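Local atomic coordinates of ATP-dependent helicase FUN30 (Saccharomyces cerevisiae S288c, PDB entry 5GN1), a protein that uses ATP hydrolysis to remodel nucleosomes, supporting heterochromatin organization and DNA end resection at double-strand breaks, the part here being the C-terminal portion of its SNF2-type ATPase domain. Residues A[75-78]-A[79-83]; A[161-164]-A[165-169]; A[194-197]-A[198-202]; A[234-238]-A[239-243]; A[288-291]-A[292-295]. All coordinates share one frame; numbering follows the deposited sequence.

Contact 1 of 5, residues A[75-78]-A[79-83]; sequences EHKR and MIKDG
His76 offers one face of its imidazole to Ile80, one helical turn on, in a CH-pi contact: CG1 of Ile80 lies 4.0 Å from the centroid of the His76 ring, 21° off its normal. With CG anti to the backbone N (chi1 174°), the ring runs alongside the Ile80 side chain, pointing the same way. Met79 adds a second apolar touch, its CE methyl reaching CD2 of His76 at 3.7 Å by a bend of the flexible thioether chain. An alanine in place of His76 is likely to leave Ile80 CG1 and Met79 CE without the ring they pack on, and Glu352 without its mate.

These side chains belong to the last turns of helix 60-82, where residues of helix 345-359 pack against it. His76 ND1 bonds to Glu352 and Lys77 NZ makes a salt bridge with Asp353, lysine suiting a partly exposed place with a long reach to its carboxylate.

The backbone bonds are regular at first, Ile80 N to His76 O being 2.9 Å. Farther on, Arg78 O takes Asp82 N at 2.8 Å and, weakly, Lys81 N and Gly83 N. Gly83 then leaves the helix with positive phi (84°), where a CB would jam against the preceding carbonyl oxygen.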
loop_
_atom_site.group_PDB
_atom_site.type_symbol
_atom_site.label_atom_id
_atom_site.label_comp_id
_atom_site.label_asym_id
_atom_site.label_seq_id
_atom_site.Cartn_x
_atom_site.Cartn_y
_atom_site.Cartn_z
ATOM N N GLU A 75 -23.519 4.891 -6.450
ATOM C CA GLU A 75 -24.565 5.365 -5.546
ATOM C C GLU A 75 -24.250 6.756 -5.022
ATOM O O GLU A 75 -25.154 7.587 -4.865
ATOM C CB GLU A 75 -24.743 4.379 -4.392
ATOM C CG GLU A 75 -25.237 3.027 -4.849
ATOM C CD GLU A 75 -25.049 1.957 -3.808
ATOM O OE1 GLU A 75 -24.445 2.240 -2.749
ATOM O OE2 GLU A 75 -25.507 0.822 -4.055
ATOM N N HIS A 76 -22.964 7.031 -4.755
ATOM C CA HIS A 76 -22.554 8.353 -4.284
ATOM C C HIS A 76 -22.701 9.394 -5.385
ATOM O O HIS A 76 -23.218 10.491 -5.151
ATOM C CB HIS A 76 -21.108 8.292 -3.756
ATOM C CG HIS A 76 -20.522 9.624 -3.386
ATOM N ND1 HIS A 76 -19.532 10.230 -4.126
ATOM C CD2 HIS A 76 -20.758 10.449 -2.334
ATOM C CE1 HIS A 76 -19.196 11.380 -3.566
ATOM N NE2 HIS A 76 -19.923 11.535 -2.474
ATOM N N LYS A 77 -22.272 9.058 -6.575
ATOM C CA LYS A 77 -22.327 10.003 -7.664
ATOM C C LYS A 77 -23.739 10.348 -8.136
ATOM O O LYS A 77 -23.986 11.416 -8.609
ATOM C CB LYS A 77 -21.433 9.544 -8.780
ATOM C CG LYS A 77 -21.197 10.569 -9.841
ATOM C CD LYS A 77 -20.295 11.670 -9.384
ATOM C CE LYS A 77 -20.243 12.720 -10.453
ATOM N NZ LYS A 77 -19.525 13.923 -10.057
ATOM N N ARG A 78 -24.654 9.438 -7.971
ATOM C CA ARG A 78 -26.033 9.719 -8.350
ATOM C C ARG A 78 -26.724 10.588 -7.305
ATOM O O ARG A 78 -27.512 11.473 -7.658
ATOM C CB ARG A 78 -26.795 8.412 -8.568
ATOM C CG ARG A 78 -26.372 7.679 -9.847
ATOM C CD ARG A 78 -27.389 6.628 -10.247
ATOM N NE ARG A 78 -27.547 5.607 -9.216
ATOM C CZ ARG A 78 -26.975 4.408 -9.253
ATOM N NH1 ARG A 78 -26.217 4.058 -10.288
ATOM N NH2 ARG A 78 -27.179 3.554 -8.258
ATOM N N MET A 79 -26.453 10.333 -6.019
ATOM C CA MET A 79 -26.822 11.278 -4.967
ATOM C C MET A 79 -26.285 12.668 -5.270
ATOM O O MET A 79 -27.044 13.639 -5.334
ATOM C CB MET A 79 -26.307 10.789 -3.613
ATOM C CG MET A 79 -26.354 11.831 -2.502
ATOM S SD MET A 79 -25.977 11.041 -0.941
ATOM C CE MET A 79 -24.170 10.978 -1.011
ATOM N N ILE A 80 -24.976 12.774 -5.507
ATOM C CA ILE A 80 -24.320 14.061 -5.734
ATOM C C ILE A 80 -24.961 14.853 -6.856
ATOM O O ILE A 80 -24.887 16.093 -6.878
ATOM C CB ILE A 80 -22.813 13.813 -5.982
ATOM C CG1 ILE A 80 -22.113 13.645 -4.644
ATOM C CG2 ILE A 80 -22.161 14.938 -6.755
ATOM C CD1 ILE A 80 -22.202 14.878 -3.787
ATOM N N LYS A 81 -25.585 14.178 -7.806
ATOM C CA LYS A 81 -26.201 14.920 -8.898
ATOM C C LYS A 81 -27.660 14.858 -9.150
ATOM O O LYS A 81 -28.163 15.619 -9.913
ATOM C CB LYS A 81 -25.349 14.627 -10.198
ATOM C CG LYS A 81 -23.876 15.018 -10.111
ATOM C CD LYS A 81 -23.776 16.496 -9.824
ATOM C CE LYS A 81 -24.217 17.306 -11.036
ATOM N NZ LYS A 81 -24.025 18.782 -10.968
ATOM N N ASP A 82 -28.354 13.967 -8.470
ATOM C CA ASP A 82 -29.798 13.869 -8.600
ATOM C C ASP A 82 -30.535 13.686 -7.280
ATOM O O ASP A 82 -31.757 13.844 -7.259
ATOM C CB ASP A 82 -30.178 12.696 -9.525
ATOM C CG ASP A 82 -29.229 12.545 -10.723
ATOM O OD1 ASP A 82 -28.938 13.559 -11.409
ATOM O OD2 ASP A 82 -28.779 11.412 -10.997
ATOM N N GLY A 83 -29.852 13.340 -6.195
ATOM C CA GLY A 83 -30.529 13.063 -4.948
ATOM C C GLY A 83 -31.048 11.654 -4.814
ATOM O O GLY A 83 -31.821 11.384 -3.887
#

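Contact 2 of 5, residues A[161-164]-A[165-169]; sequences HKLC and CNFPN
Cys165 lays its thiol over one face of the His161 imidazole, a sulfur-aromatic contact with SG 3.7 Å from the centroid of the His161 ring and 30° off the normal. SG sits over the CE1-NE2 side of the ring, 3.4 Å from each of these two His161 atoms. A small, polarisable cysteine can come this close to the ring face. The imidazole stands beside its own carbonyl carbon, CG anti to the backbone N (chi1 170°), which swings it along the helix toward Cys165. On another side of the helix, CD1 of Leu163 meets CD1 of Phe167 at 4.1 Å, and the edge of that phenyl ring also faces the Leu163 carbonyl oxygen.

The turn carrying these pairs is the frayed end of helix 157-166. Cys165 N still reaches His161 O at 3.0 Å, but Asn166 N divides weakly between Lys162 O and Leu163 O. Phe167 N closes on Leu163 O at 3.1 Å, and Phe167 itself is the N-cap of helix 168-171; Pro168 follows, a residue that suits a first helical turn because it needs no N-H partner.

Farther out, His161 ND1 bonds to Leu176 N, fixing the ring's rotation, Gln175 NE2 holds Cys164 O, and Phe167 rests on Ile133 of helix 123-133.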
loop_
_atom_site.group_PDB
_atom_site.type_symbol
_atom_site.label_atom_id
_atom_site.label_comp_id
_atom_site.label_asym_id
_atom_site.label_seq_id
_atom_site.Cartn_x
_atom_site.Cartn_y
_atom_site.Cartn_z
ATOM N N HIS A 161 -4.602 -9.373 11.589
ATOM C CA HIS A 161 -3.566 -10.393 11.642
ATOM C C HIS A 161 -2.433 -9.989 12.583
ATOM O O HIS A 161 -1.988 -10.791 13.416
ATOM C CB HIS A 161 -3.018 -10.672 10.247
ATOM C CG HIS A 161 -1.800 -11.538 10.267
ATOM N ND1 HIS A 161 -1.843 -12.864 10.647
ATOM C CD2 HIS A 161 -0.498 -11.258 10.018
ATOM C CE1 HIS A 161 -0.626 -13.373 10.594
ATOM N NE2 HIS A 161 0.210 -12.418 10.221
ATOM N N LYS A 162 -1.940 -8.751 12.463
ATOM C CA LYS A 162 -0.862 -8.330 13.357
ATOM C C LYS A 162 -1.339 -8.251 14.805
ATOM O O LYS A 162 -0.578 -8.571 15.720
ATOM C CB LYS A 162 -0.270 -6.995 12.907
ATOM C CG LYS A 162 0.440 -7.052 11.549
ATOM C CD LYS A 162 1.565 -8.096 11.505
ATOM C CE LYS A 162 2.809 -7.625 12.244
ATOM N NZ LYS A 162 3.940 -8.587 12.128
ATOM N N LEU A 163 -2.594 -7.860 15.039
ATOM C CA LEU A 163 -3.126 -7.896 16.400
ATOM C C LEU A 163 -3.096 -9.313 16.976
ATOM O O LEU A 163 -2.817 -9.506 18.168
ATOM C CB LEU A 163 -4.548 -7.347 16.429
ATOM C CG LEU A 163 -5.229 -7.256 17.801
ATOM C CD1 LEU A 163 -4.551 -6.222 18.680
ATOM C CD2 LEU A 163 -6.712 -6.967 17.657
ATOM N N CYS A 164 -3.393 -10.317 16.145
ATOM C CA CYS A 164 -3.336 -11.698 16.610
ATOM C C CYS A 164 -1.896 -12.146 16.822
ATOM O O CYS A 164 -1.629 -12.990 17.685
ATOM C CB CYS A 164 -4.049 -12.631 15.620
ATOM S SG CYS A 164 -5.756 -12.252 15.275
ATOM N N CYS A 165 -0.951 -11.593 16.063
ATOM C CA CYS A 165 0.449 -11.944 16.255
ATOM C C CYS A 165 1.083 -11.240 17.446
ATOM O O CYS A 165 2.194 -11.617 17.840
ATOM C CB CYS A 165 1.265 -11.636 15.000
ATOM S SG CYS A 165 0.906 -12.701 13.577
ATOM N N ASN A 166 0.413 -10.231 18.020
ATOM C CA ASN A 166 0.918 -9.521 19.191
ATOM C C ASN A 166 0.259 -9.965 20.491
ATOM O O ASN A 166 0.823 -9.737 21.565
ATOM C CB ASN A 166 0.727 -8.007 19.014
ATOM C CG ASN A 166 1.527 -7.193 20.016
ATOM O OD1 ASN A 166 2.689 -6.862 19.777
ATOM N ND2 ASN A 166 0.903 -6.860 21.142
ATOM N N PHE A 167 -0.915 -10.590 20.423
ATOM C CA PHE A 167 -1.586 -11.172 21.583
ATOM C C PHE A 167 -1.851 -12.659 21.326
ATOM O O PHE A 167 -3.010 -13.100 21.297
ATOM C CB PHE A 167 -2.890 -10.436 21.879
ATOM C CG PHE A 167 -2.712 -8.997 22.320
ATOM C CD1 PHE A 167 -2.209 -8.036 21.453
ATOM C CD2 PHE A 167 -3.094 -8.599 23.595
ATOM C CE1 PHE A 167 -2.067 -6.714 21.860
ATOM C CE2 PHE A 167 -2.957 -7.279 24.005
ATOM C CZ PHE A 167 -2.441 -6.339 23.135
ATOM N N PRO A 168 -0.793 -13.461 21.139
ATOM C CA PRO A 168 -1.009 -14.849 20.679
ATOM C C PRO A 168 -1.896 -15.673 21.599
ATOM O O PRO A 168 -2.832 -16.330 21.121
ATOM C CB PRO A 168 0.419 -15.416 20.601
ATOM C CG PRO A 168 1.302 -14.231 20.502
ATOM C CD PRO A 168 0.639 -13.167 21.316
ATOM N N ASN A 169 -1.650 -15.624 22.914
ATOM C CA ASN A 169 -2.302 -16.531 23.852
ATOM C C ASN A 169 -3.817 -16.482 23.756
ATOM O O ASN A 169 -4.483 -17.446 24.146
ATOM C CB ASN A 169 -1.856 -16.221 25.285
ATOM C CG ASN A 169 -0.369 -15.886 25.382
ATOM O OD1 ASN A 169 0.032 -14.971 26.123
ATOM N ND2 ASN A 169 0.462 -16.622 24.624
#

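Contact 3 of 5, residues A[194-197]-A[198-202]; sequences LKTI and IVDKQ
Leu194 starts the contact with an ordinary alpha-helical bond, its carbonyl oxygen taking Ile198 N at 2.8 Å, while CB of Leu194 touches CD1 of Ile198 at 4.2 Å. Both apolar chains turn to the sheet and meet Ile256 of strand 256-260, branched and bulky residues being apt for the inner side of helix 185-200.

At Lys195 the helix widens. Its carbonyl oxygen accepts two N-H groups, Val199 N at 2.9 Å and, nearly along the C=O axis, Asp200 N at 3.2 Å, so the bonding passes from the alpha to the pi pattern. The lysine chain first lies with CG against CG2 of Val199, then bends at its last torsion (chi4 -66°) to bring NZ 3.1 Å from OD1 of Asp200, a salt bridge whose hydrogen bond is weak.

Thr196 continues the wide turn, its oxygen receiving Lys201 N at 2.8 Å. Its two branches part company: CG2 runs beside the aliphatic end of Lys201, whereas OG1 shares water 1 with Asp200 OD2, to which the water donates a hydrogen bond.

Ile197 packs on Val205 of strand 205-209, and its CG2 lies 4.1 Å from CG1 of Ile198. Past it, Gln202 adopts positive phi and turns its amide back, NE2 giving a bond of 2.8 Å to Val199 O.

The chemistry divides by side: Leu194, Ile197 and Ile198 face the strands, while the salt bridge and the water lie on the outer side. Because the salt bridge spans five residues, it probably depends on the same widening that the backbone shows.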
loop_
_atom_site.group_PDB
_atom_site.type_symbol
_atom_site.label_atom_id
_atom_site.label_comp_id
_atom_site.label_asym_id
_atom_site.label_seq_id
_atom_site.Cartn_x
_atom_site.Cartn_y
_atom_site.Cartn_z
ATOM N N LEU A 194 11.216 -9.544 -9.019
ATOM C CA LEU A 194 12.269 -9.772 -8.031
ATOM C C LEU A 194 13.140 -10.973 -8.405
ATOM O O LEU A 194 14.361 -10.951 -8.197
ATOM C CB LEU A 194 11.659 -9.961 -6.642
ATOM C CG LEU A 194 11.043 -8.704 -6.004
ATOM C CD1 LEU A 194 10.525 -9.030 -4.629
ATOM C CD2 LEU A 194 12.037 -7.551 -5.954
ATOM N N LYS A 195 12.533 -12.035 -8.944
ATOM C CA LYS A 195 13.323 -13.187 -9.367
ATOM C C LYS A 195 14.316 -12.808 -10.465
ATOM O O LYS A 195 15.484 -13.214 -10.426
ATOM C CB LYS A 195 12.411 -14.324 -9.828
ATOM C CG LYS A 195 13.196 -15.624 -10.013
ATOM C CD LYS A 195 12.500 -16.646 -10.884
ATOM C CE LYS A 195 13.515 -17.646 -11.452
ATOM N NZ LYS A 195 14.473 -17.012 -12.415
ATOM N N THR A 196 13.877 -12.021 -11.444
ATOM C CA THR A 196 14.796 -11.541 -12.469
ATOM C C THR A 196 15.949 -10.748 -11.858
ATOM O O THR A 196 17.118 -11.008 -12.157
ATOM C CB THR A 196 14.043 -10.681 -13.483
ATOM O OG1 THR A 196 13.059 -11.484 -14.147
ATOM C CG2 THR A 196 15.010 -10.111 -14.498
ATOM N N ILE A 197 15.636 -9.773 -10.997
ATOM C CA ILE A 197 16.659 -8.871 -10.464
ATOM C C ILE A 197 17.625 -9.627 -9.565
ATOM O O ILE A 197 18.852 -9.466 -9.652
ATOM C CB ILE A 197 15.993 -7.712 -9.691
ATOM C CG1 ILE A 197 15.220 -6.788 -10.629
ATOM C CG2 ILE A 197 17.024 -6.933 -8.855
ATOM C CD1 ILE A 197 14.334 -5.805 -9.872
ATOM N N ILE A 198 17.088 -10.444 -8.669
ATOM C CA ILE A 198 17.879 -10.996 -7.575
ATOM C C ILE A 198 18.516 -12.327 -7.959
ATOM O O ILE A 198 19.697 -12.555 -7.692
ATOM C CB ILE A 198 17.012 -11.122 -6.306
ATOM C CG1 ILE A 198 16.520 -9.741 -5.865
ATOM C CG2 ILE A 198 17.807 -11.759 -5.168
ATOM C CD1 ILE A 198 15.453 -9.795 -4.789
ATOM N N VAL A 199 17.765 -13.218 -8.603
ATOM C CA VAL A 199 18.312 -14.522 -8.958
ATOM C C VAL A 199 19.057 -14.455 -10.286
ATOM O O VAL A 199 20.207 -14.889 -10.381
ATOM C CB VAL A 199 17.195 -15.583 -8.986
ATOM C CG1 VAL A 199 17.787 -16.980 -9.165
ATOM C CG2 VAL A 199 16.382 -15.525 -7.706
ATOM N N ASP A 200 18.433 -13.887 -11.322
ATOM C CA ASP A 200 19.049 -13.901 -12.648
ATOM C C ASP A 200 20.111 -12.810 -12.809
ATOM O O ASP A 200 21.193 -13.069 -13.344
ATOM C CB ASP A 200 17.971 -13.768 -13.723
ATOM C CG ASP A 200 16.962 -14.903 -13.681
ATOM O OD1 ASP A 200 17.266 -15.955 -13.078
ATOM O OD2 ASP A 200 15.864 -14.749 -14.259
ATOM N N LYS A 201 19.831 -11.588 -12.361
ATOM C CA LYS A 201 20.779 -10.491 -12.492
ATOM C C LYS A 201 21.729 -10.370 -11.311
ATOM O O LYS A 201 22.745 -9.688 -11.432
ATOM C CB LYS A 201 20.036 -9.155 -12.680
ATOM C CG LYS A 201 19.290 -9.024 -13.988
ATOM C CD LYS A 201 18.624 -7.654 -14.101
ATOM C CE LYS A 201 17.888 -7.504 -15.427
ATOM N NZ LYS A 201 17.268 -6.159 -15.562
ATOM N N GLN A 202 21.434 -10.992 -10.194
ATOM C CA GLN A 202 22.242 -10.883 -8.986
ATOM C C GLN A 202 22.458 -9.435 -8.564
ATOM O O GLN A 202 23.517 -9.047 -8.211
ATOM C CB GLN A 202 23.585 -11.596 -9.110
ATOM C CG GLN A 202 23.498 -13.033 -9.484
ATOM C CD GLN A 202 23.151 -13.866 -8.300
ATOM O OE1 GLN A 202 23.859 -13.866 -7.327
ATOM N NE2 GLN A 202 22.068 -14.568 -8.374
HETATM O O HOH W 1 13.523 -13.344 -16.062
#

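Contact 4 of 5, residues A[234-238]-A[239-243]; sequences GSTQV and NDRQL
Val238 sets its CG2 methyl over one face of the Arg241 guanidinium, 3.8 Å above the plane and offset toward the rim. Its first torsion (chi1 171°) puts CG1 anti to the backbone N and leaves CG2 as the branch that covers the arginine. The two residues are also joined through the main chain: Arg241 N reaches Val238 O at 3.3 Å, from above the carbonyl plane, closing a type I beta turn. Arginine suits the place because its extended aliphatic part can lie along the turn, CG being 3.4 Å from Val238 O, and still deliver a flat cation at its end. There NH2 of Arg241 gives a bond to water 2 at 2.7 Å, in the guanidinium plane, and that water donates to Thr236 O; Phe266 makes a cation-pi contact with the same group. A leucine in place of Arg241 would probably leave water 2 and Thr236 O without this link and deprive Phe266 of its cation.

Asp240 works on another side of the turn. Its OD2 lies 3.5 Å from CB of Gln237 and accepts from water 3, which in turn receives Gln237 N at 2.8 Å.

All this occupies the surface link from strand 229-232, an outermost strand of the parallel sheet in this chain, into helix 241-250.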
loop_
_atom_site.group_PDB
_atom_site.type_symbol
_atom_site.label_atom_id
_atom_site.label_comp_id
_atom_site.label_asym_id
_atom_site.label_seq_id
_atom_site.Cartn_x
_atom_site.Cartn_y
_atom_site.Cartn_z
ATOM N N GLY A 234 9.201 7.027 7.122
ATOM C CA GLY A 234 9.155 8.275 7.866
ATOM C C GLY A 234 9.130 8.111 9.371
ATOM O O GLY A 234 9.352 9.092 10.090
ATOM N N SER A 235 8.846 6.906 9.870
ATOM C CA SER A 235 8.898 6.670 11.307
ATOM C C SER A 235 10.298 6.307 11.800
ATOM O O SER A 235 10.557 6.412 13.000
ATOM C CB SER A 235 7.913 5.567 11.703
ATOM O OG SER A 235 8.490 4.285 11.564
ATOM N N THR A 236 11.196 5.882 10.909
ATOM C CA THR A 236 12.576 5.597 11.293
ATOM C C THR A 236 13.212 6.822 11.936
ATOM O O THR A 236 13.221 7.910 11.348
ATOM C CB THR A 236 13.385 5.186 10.054
ATOM O OG1 THR A 236 12.754 4.075 9.419
ATOM C CG2 THR A 236 14.801 4.782 10.438
ATOM N N GLN A 237 13.745 6.642 13.147
ATOM C CA GLN A 237 14.527 7.688 13.801
ATOM C C GLN A 237 15.659 8.143 12.891
ATOM O O GLN A 237 16.355 7.314 12.297
ATOM C CB GLN A 237 15.096 7.170 15.126
ATOM C CG GLN A 237 14.049 6.770 16.144
ATOM C CD GLN A 237 13.094 7.905 16.449
ATOM O OE1 GLN A 237 11.898 7.813 16.179
ATOM N NE2 GLN A 237 13.624 8.995 16.981
ATOM N N VAL A 238 15.824 9.468 12.774
ATOM C CA VAL A 238 16.798 10.037 11.842
ATOM C C VAL A 238 18.186 9.462 12.086
ATOM O O VAL A 238 18.899 9.112 11.137
ATOM C CB VAL A 238 16.816 11.576 11.934
ATOM C CG1 VAL A 238 17.978 12.146 11.123
ATOM C CG2 VAL A 238 15.509 12.154 11.431
ATOM N N ASN A 239 18.591 9.347 13.357
ATOM C CA ASN A 239 19.918 8.805 13.643
ATOM C C ASN A 239 20.021 7.345 13.211
ATOM O O ASN A 239 21.055 6.926 12.668
ATOM C CB ASN A 239 20.260 8.961 15.132
ATOM C CG ASN A 239 20.862 10.333 15.465
ATOM O OD1 ASN A 239 21.343 11.058 14.584
ATOM N ND2 ASN A 239 20.848 10.683 16.750
ATOM N N ASP A 240 18.943 6.569 13.389
ATOM C CA ASP A 240 18.945 5.142 13.057
ATOM C C ASP A 240 19.036 4.858 11.559
ATOM O O ASP A 240 19.199 3.691 11.181
ATOM C CB ASP A 240 17.686 4.450 13.590
ATOM C CG ASP A 240 17.599 4.463 15.094
ATOM O OD1 ASP A 240 18.576 4.897 15.748
ATOM O OD2 ASP A 240 16.549 4.037 15.622
ATOM N N ARG A 241 18.905 5.869 10.703
ATOM C CA ARG A 241 18.957 5.625 9.267
ATOM C C ARG A 241 20.299 5.041 8.842
ATOM O O ARG A 241 20.348 4.155 7.979
ATOM C CB ARG A 241 18.677 6.914 8.508
ATOM C CG ARG A 241 17.258 7.398 8.703
ATOM C CD ARG A 241 17.068 8.711 8.041
ATOM N NE ARG A 241 15.713 9.208 8.212
ATOM C CZ ARG A 241 15.343 10.437 7.880
ATOM N NH1 ARG A 241 16.240 11.276 7.374
ATOM N NH2 ARG A 241 14.091 10.832 8.074
ATOM N N GLN A 242 21.394 5.508 9.453
ATOM C CA GLN A 242 22.723 5.152 8.975
ATOM C C GLN A 242 23.004 3.667 9.149
ATOM O O GLN A 242 23.545 3.025 8.247
ATOM C CB GLN A 242 23.778 5.989 9.695
ATOM C CG GLN A 242 25.167 5.768 9.128
ATOM C CD GLN A 242 25.216 6.104 7.650
ATOM O OE1 GLN A 242 25.390 5.221 6.806
ATOM N NE2 GLN A 242 25.051 7.383 7.328
ATOM N N LEU A 243 22.669 3.100 10.308
ATOM C CA LEU A 243 22.917 1.675 10.516
ATOM C C LEU A 243 22.232 0.832 9.446
ATOM O O LEU A 243 22.802 -0.155 8.963
ATOM C CB LEU A 243 22.445 1.236 11.905
ATOM C CG LEU A 243 22.696 -0.234 12.292
ATOM C CD1 LEU A 243 24.075 -0.433 12.946
ATOM C CD2 LEU A 243 21.589 -0.764 13.204
HETATM O O HOH W 2 12.974 8.545 8.892
HETATM O O HOH W 3 13.920 4.092 14.247
#

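Contact 5 of 5, residues A[288-291]-A[292-295]; sequences DRQA and ADRA
Asp288 and Ala292 open a run of alpha-helical bonds, Ala292 N meeting Asp288 O at 3.0 Å and Asp293 N meeting Arg289 O at 2.9 Å. The pattern then tightens: Arg294 N turns to Ala291 O, three residues back, at 3.0 Å, approaching from above the carbonyl plane. Gln290 O thus receives side-chain donors instead of the N-H of Arg294.

Those donors come from Arg294 itself, which grips Gln290 O side-on with two nitrogens, NE at 2.9 Å in a nearly straight bond (163°) and NH2 at 3.3 Å. The oxygen lies in the guanidinium plane, which fixes the rotation of the group. Bends at chi2 and chi3 fold the long chain back over the helix end, a reach that arginine allows with its N-H edge. The Gln290 amide stands at 78° to the guanidinium, its OE1 3.6 Å from NH2 of Arg294. The small methyls of Ala291 and Ala292 let this turn lie close to its surroundings, Ala291 packing on Phe208 of strand 205-209.

NH1 of Arg294 has its own partner, the Ile268 carbonyl, and Asp288 OD2 is hydrogen-bonded to Ser282 N.

Glutamine, two alanines, aspartate and arginine in this order, leading to Arg297 and Gln300, correspond to helicase motif VI of the SNF2 family, which in relatives faces the ATP site between the two RecA-like lobes.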
loop_
_atom_site.group_PDB
_atom_site.type_symbol
_atom_site.label_atom_id
_atom_site.label_comp_id
_atom_site.label_asym_id
_atom_site.label_seq_id
_atom_site.Cartn_x
_atom_site.Cartn_y
_atom_site.Cartn_z
ATOM N N ASP A 288 8.214 10.361 -7.305
ATOM C CA ASP A 288 8.751 9.086 -7.772
ATOM C C ASP A 288 10.099 9.254 -8.462
ATOM O O ASP A 288 10.893 8.305 -8.495
ATOM C CB ASP A 288 7.770 8.399 -8.719
ATOM C CG ASP A 288 6.508 7.928 -8.014
ATOM O OD1 ASP A 288 6.526 7.828 -6.767
ATOM O OD2 ASP A 288 5.494 7.668 -8.711
ATOM N N ARG A 289 10.377 10.454 -8.950
ATOM C CA ARG A 289 11.665 10.747 -9.539
ATOM C C ARG A 289 12.662 10.894 -8.386
ATOM O O ARG A 289 13.729 10.371 -8.445
ATOM C CB ARG A 289 11.624 11.976 -10.439
ATOM C CG ARG A 289 10.983 11.714 -11.792
ATOM C CD ARG A 289 10.721 12.950 -12.654
ATOM N NE ARG A 289 9.629 12.688 -13.592
ATOM C CZ ARG A 289 9.155 13.544 -14.489
ATOM N NH1 ARG A 289 9.668 14.746 -14.612
ATOM N NH2 ARG A 289 8.147 13.190 -15.253
ATOM N N GLN A 290 12.279 11.598 -7.349
ATOM C CA GLN A 290 13.113 11.743 -6.158
ATOM C C GLN A 290 13.443 10.389 -5.541
ATOM O O GLN A 290 14.579 10.160 -5.118
ATOM C CB GLN A 290 12.420 12.631 -5.124
ATOM C CG GLN A 290 12.598 14.128 -5.370
ATOM C CD GLN A 290 14.029 14.575 -5.143
ATOM O OE1 GLN A 290 14.913 14.326 -5.968
ATOM N NE2 GLN A 290 14.270 15.215 -4.010
ATOM N N ALA A 291 12.455 9.496 -5.458
ATOM C CA ALA A 291 12.695 8.143 -4.974
ATOM C C ALA A 291 13.697 7.410 -5.859
ATOM O O ALA A 291 14.674 6.838 -5.366
ATOM C CB ALA A 291 11.368 7.381 -4.897
ATOM N N ALA A 292 13.483 7.436 -7.176
ATOM C CA ALA A 292 14.400 6.765 -8.090
ATOM C C ALA A 292 15.814 7.330 -8.000
ATOM O O ALA A 292 16.792 6.583 -8.145
ATOM C CB ALA A 292 13.869 6.858 -9.521
ATOM N N ASP A 293 15.951 8.625 -7.728
ATOM C CA ASP A 293 17.268 9.237 -7.601
ATOM C C ASP A 293 17.990 8.884 -6.298
ATOM O O ASP A 293 19.103 9.372 -6.088
ATOM C CB ASP A 293 17.162 10.760 -7.729
ATOM C CG ASP A 293 16.820 11.209 -9.148
ATOM O OD1 ASP A 293 16.864 10.379 -10.090
ATOM O OD2 ASP A 293 16.526 12.412 -9.323
ATOM N N ARG A 294 17.402 8.076 -5.404
ATOM C CA ARG A 294 18.213 7.506 -4.325
ATOM C C ARG A 294 19.252 6.545 -4.892
ATOM O O ARG A 294 20.344 6.412 -4.337
ATOM C CB ARG A 294 17.340 6.780 -3.285
ATOM C CG ARG A 294 16.275 7.640 -2.575
ATOM C CD ARG A 294 16.838 8.975 -2.101
ATOM N NE ARG A 294 16.627 10.027 -3.094
ATOM C CZ ARG A 294 17.304 11.166 -3.130
ATOM N NH1 ARG A 294 18.272 11.386 -2.243
ATOM N NH2 ARG A 294 17.030 12.071 -4.065
ATOM N N ALA A 295 18.933 5.899 -6.010
ATOM C CA ALA A 295 19.824 5.011 -6.742
ATOM C C ALA A 295 20.509 5.704 -7.911
ATOM O O ALA A 295 21.708 5.496 -8.141
ATOM C CB ALA A 295 19.038 3.801 -7.267
#

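In the fold
Contacts 3, 4 and 5 all belong to the helicase C-terminal region, a RecA-like lobe built on the parallel sheet. Contacts 4 and 5 come closest, about 10 Å between nearest atoms, and contacts 3 and 5 about 11 Å; contact 3 and contact 5 both touch strands 205-209 and 275-278. Contact 5 carries motif VI and is thus the part probably nearest to where ATP is handled in the complete enzyme. Contact 2 stands apart in the helical region before helix 185-200, about 13 Å from contact 4 at nearest atoms. Contact 1 is the outlier, its centre 49 Å from that of contact 3, across the chain's centre.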